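PDB 4Z8I: peptidoglycan recognition protein 3 from Branchiostoma belcheri tsingtauense, which probably hydrolyses the amide bond between N-acetylmuramic acid and L-alanine in bacterial peptidoglycan with a zinc-dependent amidase domain fused to an N-terminal chitin-binding domain. Local coordinates for residues Q3-S7 / A17-N21; H32-E36 / S51-S56. All coordinates share one frame. Residues are numbered along the deposited sequence.

Contact 1: Q3-S7 / A17-N21; sequences QRWRS and APDAN
This is a surface contact between two irregular loop segments, made where the first ordered residues of the chain lie against a tight turn in the small cysteine-rich N-terminal domain. Residues A17-A20 form a type I beta turn, with P18 at -50/-53 and D19 at -104/15; its ends are tied by A17 N to A20 O at 2.6 Å and by a weak A20 N to A17 O bond at 3.3 Å. Residues Q3-S7 run past this turn, with CA atoms closest for R4 and A20 (4.8 Å) and for W5 and A17 (5.3 Å). One hydrogen bond joins them, D19 N to Q3 O at 3.3 Å and 162°. The Q3 carbonyl thus sits over the turn, with P18 CD 3.7 Å from Q3 O. R4 O rests against both methyls of the turn, 3.3 Å from A17 CB and 3.6 Å from A20 CB. R4 CB also lies 3.9 Å from A20 CB. W5 directs CA-CB away from the turn, whereas R6 lays CD 4.2 Å from A17 CA and uses its guanidinium for a salt bridge with D8. Alanine methyls, P18 and one hydrogen bond thus hold the turn. Both segments belong to the long loop before strand 33-34, and the backbone of R4 is also hydrogen-bonded to E24, farther along that loop.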
loop_
_atom_site.group_PDB
_atom_site.type_symbol
_atom_site.label_atom_id
_atom_site.label_comp_id
_atom_site.label_asym_id
_atom_site.label_seq_id
_atom_site.Cartn_x
_atom_site.Cartn_y
_atom_site.Cartn_z
ATOM N N GLN A 3 -17.027 8.137 -7.478
ATOM C CA GLN A 3 -15.585 8.355 -7.519
ATOM C C GLN A 3 -15.161 9.168 -8.739
ATOM O O GLN A 3 -16.001 9.683 -9.478
ATOM C CB GLN A 3 -14.837 7.020 -7.461
ATOM C CG GLN A 3 -14.724 6.446 -6.054
ATOM C CD GLN A 3 -14.669 4.929 -6.036
ATOM O OE1 GLN A 3 -15.174 4.268 -6.944
ATOM N NE2 GLN A 3 -14.057 4.371 -4.996
ATOM N N ARG A 4 -13.852 9.279 -8.943
ATOM C CA ARG A 4 -13.311 10.149 -9.984
ATOM C C ARG A 4 -13.403 9.557 -11.386
ATOM O O ARG A 4 -13.105 10.234 -12.373
ATOM C CB ARG A 4 -11.865 10.534 -9.664
ATOM C CG ARG A 4 -11.720 11.333 -8.383
ATOM C CD ARG A 4 -10.401 12.078 -8.338
ATOM N NE ARG A 4 -10.290 12.897 -7.136
ATOM C CZ ARG A 4 -9.289 13.733 -6.889
ATOM N NH1 ARG A 4 -9.273 14.436 -5.765
ATOM N NH2 ARG A 4 -8.302 13.869 -7.766
ATOM N N TRP A 5 -13.811 8.296 -11.476
ATOM C CA TRP A 5 -14.025 7.670 -12.773
ATOM C C TRP A 5 -15.406 7.039 -12.852
ATOM O O TRP A 5 -16.006 6.704 -11.831
ATOM C CB TRP A 5 -12.953 6.625 -13.063
ATOM C CG TRP A 5 -12.894 5.542 -12.053
ATOM C CD1 TRP A 5 -13.590 4.367 -12.063
ATOM C CD2 TRP A 5 -12.088 5.524 -10.875
ATOM N NE1 TRP A 5 -13.265 3.619 -10.959
ATOM C CE2 TRP A 5 -12.343 4.308 -10.213
ATOM C CE3 TRP A 5 -11.175 6.419 -10.314
ATOM C CZ2 TRP A 5 -11.718 3.966 -9.020
ATOM C CZ3 TRP A 5 -10.556 6.078 -9.131
ATOM C CH2 TRP A 5 -10.829 4.864 -8.496
ATOM N N ARG A 6 -15.903 6.878 -14.073
ATOM C CA ARG A 6 -17.235 6.339 -14.299
ATOM C C ARG A 6 -17.247 4.817 -14.229
ATOM O O ARG A 6 -16.195 4.180 -14.178
ATOM C CB ARG A 6 -17.761 6.805 -15.653
ATOM C CG ARG A 6 -17.468 8.262 -15.947
ATOM C CD ARG A 6 -18.705 8.988 -16.431
ATOM N NE ARG A 6 -19.272 8.379 -17.628
ATOM C CZ ARG A 6 -20.414 8.767 -18.187
ATOM N NH1 ARG A 6 -21.109 9.761 -17.652
ATOM N NH2 ARG A 6 -20.863 8.160 -19.277
ATOM N N SER A 7 -18.445 4.242 -14.227
ATOM C CA SER A 7 -18.605 2.797 -14.128
ATOM C C SER A 7 -18.774 2.169 -15.503
ATOM O O SER A 7 -18.642 0.955 -15.660
ATOM C CB SER A 7 -19.812 2.454 -13.252
ATOM O OG SER A 7 -21.004 2.996 -13.794
ATOM N N ALA A 17 -17.415 12.521 -14.402
ATOM C CA ALA A 17 -17.580 11.537 -13.342
ATOM C C ALA A 17 -18.381 12.170 -12.207
ATOM O O ALA A 17 -18.490 13.394 -12.144
ATOM C CB ALA A 17 -16.218 11.079 -12.844
ATOM N N PRO A 18 -18.959 11.340 -11.320
ATOM C CA PRO A 18 -19.658 11.852 -10.136
ATOM C C PRO A 18 -18.823 12.861 -9.350
ATOM O O PRO A 18 -19.287 13.970 -9.087
ATOM C CB PRO A 18 -19.868 10.592 -9.296
ATOM C CG PRO A 18 -20.009 9.511 -10.298
ATOM C CD PRO A 18 -19.110 9.878 -11.453
ATOM N N ASP A 19 -17.602 12.476 -8.992
ATOM C CA ASP A 19 -16.738 13.325 -8.179
ATOM C C ASP A 19 -15.640 14.007 -8.983
ATOM O O ASP A 19 -14.684 14.525 -8.404
ATOM C CB ASP A 19 -16.104 12.511 -7.047
ATOM C CG ASP A 19 -17.036 12.321 -5.869
ATOM O OD1 ASP A 19 -18.268 12.417 -6.059
ATOM O OD2 ASP A 19 -16.535 12.075 -4.751
ATOM N N ALA A 20 -15.768 14.013 -10.308
ATOM C CA ALA A 20 -14.732 14.605 -11.152
ATOM C C ALA A 20 -15.217 15.066 -12.523
ATOM O O ALA A 20 -15.827 14.306 -13.273
ATOM C CB ALA A 20 -13.558 13.641 -11.309
ATOM N N ASN A 21 -14.932 16.325 -12.836
ATOM C CA ASN A 21 -15.113 16.858 -14.178
ATOM C C ASN A 21 -13.805 17.543 -14.553
ATOM O O ASN A 21 -13.413 18.521 -13.916
ATOM C CB ASN A 21 -16.280 17.848 -14.219
ATOM C CG ASN A 21 -16.678 18.239 -15.638
ATOM O OD1 ASN A 21 -15.839 18.341 -16.534
ATOM N ND2 ASN A 21 -17.970 18.468 -15.841
#

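Contact 2: H32-E36 / S51-S56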
loop_
_atom_site.group_PDB
_atom_site.type_symbol
_atom_site.label_atom_id
_atom_site.label_comp_id
_atom_site.label_asym_id
_atom_site.label_seq_id
_atom_site.Cartn_x
_atom_site.Cartn_y
_atom_site.Cartn_z
ATOM N N HIS A 32 -5.983 2.760 -17.509
ATOM C CA HIS A 32 -5.823 3.972 -16.702
ATOM C C HIS A 32 -5.541 5.233 -17.518
ATOM O O HIS A 32 -5.181 6.269 -16.958
ATOM C CB HIS A 32 -4.715 3.773 -15.669
ATOM C CG HIS A 32 -3.476 3.151 -16.230
ATOM N ND1 HIS A 32 -2.822 3.659 -17.332
ATOM C CD2 HIS A 32 -2.766 2.066 -15.839
ATOM C CE1 HIS A 32 -1.766 2.910 -17.600
ATOM N NE2 HIS A 32 -1.708 1.939 -16.706
ATOM N N CYS A 33 -5.703 5.147 -18.834
ATOM C CA CYS A 33 -5.477 6.299 -19.695
ATOM C C CYS A 33 -6.767 6.769 -20.352
ATOM O O CYS A 33 -7.484 5.980 -20.967
ATOM C CB CYS A 33 -4.448 5.967 -20.773
ATOM S SG CYS A 33 -2.798 5.610 -20.143
ATOM N N CYS A 34 -7.057 8.058 -20.221
ATOM C CA CYS A 34 -8.219 8.645 -20.870
ATOM C C CYS A 34 -7.820 9.146 -22.253
ATOM O O CYS A 34 -7.015 10.068 -22.373
ATOM C CB CYS A 34 -8.769 9.797 -20.030
ATOM S SG CYS A 34 -10.420 10.354 -20.503
ATOM N N SER A 35 -8.385 8.538 -23.291
ATOM C CA SER A 35 -8.001 8.839 -24.670
ATOM C C SER A 35 -8.735 10.050 -25.248
ATOM O O SER A 35 -9.491 10.723 -24.545
ATOM C CB SER A 35 -8.245 7.620 -25.561
ATOM O OG SER A 35 -9.631 7.350 -25.684
ATOM N N GLU A 36 -8.495 10.318 -26.532
ATOM C CA GLU A 36 -9.172 11.391 -27.259
ATOM C C GLU A 36 -10.674 11.164 -27.291
ATOM O O GLU A 36 -11.464 12.104 -27.203
ATOM C CB GLU A 36 -8.685 11.443 -28.709
ATOM C CG GLU A 36 -7.319 12.060 -28.930
ATOM C CD GLU A 36 -6.856 11.902 -30.364
ATOM O OE1 GLU A 36 -7.605 11.295 -31.158
ATOM O OE2 GLU A 36 -5.749 12.378 -30.695
ATOM N N SER A 51 -4.077 15.007 -26.172
ATOM C CA SER A 51 -5.160 15.303 -25.239
ATOM C C SER A 51 -5.419 14.145 -24.279
ATOM O O SER A 51 -6.352 14.186 -23.476
ATOM C CB SER A 51 -6.437 15.652 -26.006
ATOM O OG SER A 51 -6.708 14.692 -27.013
ATOM N N CYS A 52 -4.590 13.112 -24.367
ATOM C CA CYS A 52 -4.725 11.949 -23.503
ATOM C C CYS A 52 -4.203 12.253 -22.106
ATOM O O CYS A 52 -3.322 13.096 -21.937
ATOM C CB CYS A 52 -3.966 10.756 -24.090
ATOM S SG CYS A 52 -4.692 10.069 -25.594
ATOM N N VAL A 53 -4.754 11.573 -21.104
ATOM C CA VAL A 53 -4.274 11.710 -19.733
ATOM C C VAL A 53 -3.978 10.339 -19.138
ATOM O O VAL A 53 -4.858 9.481 -19.078
ATOM C CB VAL A 53 -5.296 12.435 -18.832
ATOM C CG1 VAL A 53 -4.679 12.736 -17.475
ATOM C CG2 VAL A 53 -5.774 13.720 -19.486
ATOM N N ASP A 54 -2.735 10.133 -18.711
ATOM C CA ASP A 54 -2.350 8.887 -18.059
ATOM C C ASP A 54 -2.389 9.064 -16.545
ATOM O O ASP A 54 -1.508 9.695 -15.958
ATOM C CB ASP A 54 -0.959 8.441 -18.523
ATOM C CG ASP A 54 -0.526 7.118 -17.905
ATOM O OD1 ASP A 54 -1.375 6.411 -17.318
ATOM O OD2 ASP A 54 0.669 6.779 -18.020
ATOM N N TYR A 55 -3.419 8.501 -15.918
ATOM C CA TYR A 55 -3.632 8.670 -14.485
ATOM C C TYR A 55 -2.773 7.735 -13.634
ATOM O O TYR A 55 -2.940 7.661 -12.418
ATOM C CB TYR A 55 -5.120 8.525 -14.142
ATOM C CG TYR A 55 -5.955 9.679 -14.651
ATOM C CD1 TYR A 55 -6.161 10.807 -13.871
ATOM C CD2 TYR A 55 -6.523 9.645 -15.916
ATOM C CE1 TYR A 55 -6.909 11.864 -14.333
ATOM C CE2 TYR A 55 -7.277 10.699 -16.386
ATOM C CZ TYR A 55 -7.466 11.808 -15.589
ATOM O OH TYR A 55 -8.216 12.863 -16.052
ATOM N N SER A 56 -1.845 7.035 -14.279
ATOM C CA SER A 56 -0.873 6.209 -13.572
ATOM C C SER A 56 0.154 7.092 -12.889
ATOM O O SER A 56 0.821 6.676 -11.943
ATOM C CB SER A 56 -0.147 5.290 -14.550
ATOM O OG SER A 56 -1.067 4.587 -15.352
#
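Three backbone hydrogen bonds hold the two antiparallel segments together: C34 N to V53 O (2.9 Å) and V53 N to C34 O (3.0 Å) make C34-V53 a hydrogen-bonded pair, and Y55 N to H32 O (3.0 Å) continues the ladder. Between them C33-D54 is a non-hydrogen-bonded pair, its CA atoms 4.4 Å apart. CA-H...O contacts add to the ladder, from C33 CA to V53 O (3.3 Å) and C52 CA to C34 O (3.2 Å). D54 OD1 accepts from S56 N at 3.1 Å, an Asx turn; at its end S56 CB makes a CH-pi contact over the H32 ring face, 4.1 Å from its centroid. On the face of C34 and V53, C34 CB packs 4.0 Å from Y55 CE2, at the ring edge. S35 CA meets C52 SG at 3.6 Å. H32 and C33 together face G41 in a classic beta bulge. With disulfides C33-C47, C34-C11 and C49-C52, the pair forms the 33-34/53-54 side of a three-stranded sheet, consistent with a hevein-like chitin-binding domain.

Contacts 1 and 2 follow one another along the chain within the same small domain, their centres 14 Å apart and their nearest atoms about 7 Å apart, so they are joined through other residues. The C11-C34 disulfide ties the loop between the two segments of contact 1 to the middle of contact 2. E24 is a second bridge, hydrogen-bonded through its backbone to R4 and touched by the Y55 side chain. S35, W37 and W39 match the Ser-x-Trp-x-Trp sugar-binding motif of hevein domains, so contact 2 probably borders the chitin site. Neither contact includes a zinc ligand: H93, H202 and C210 hold the metal in the separate amidase domain.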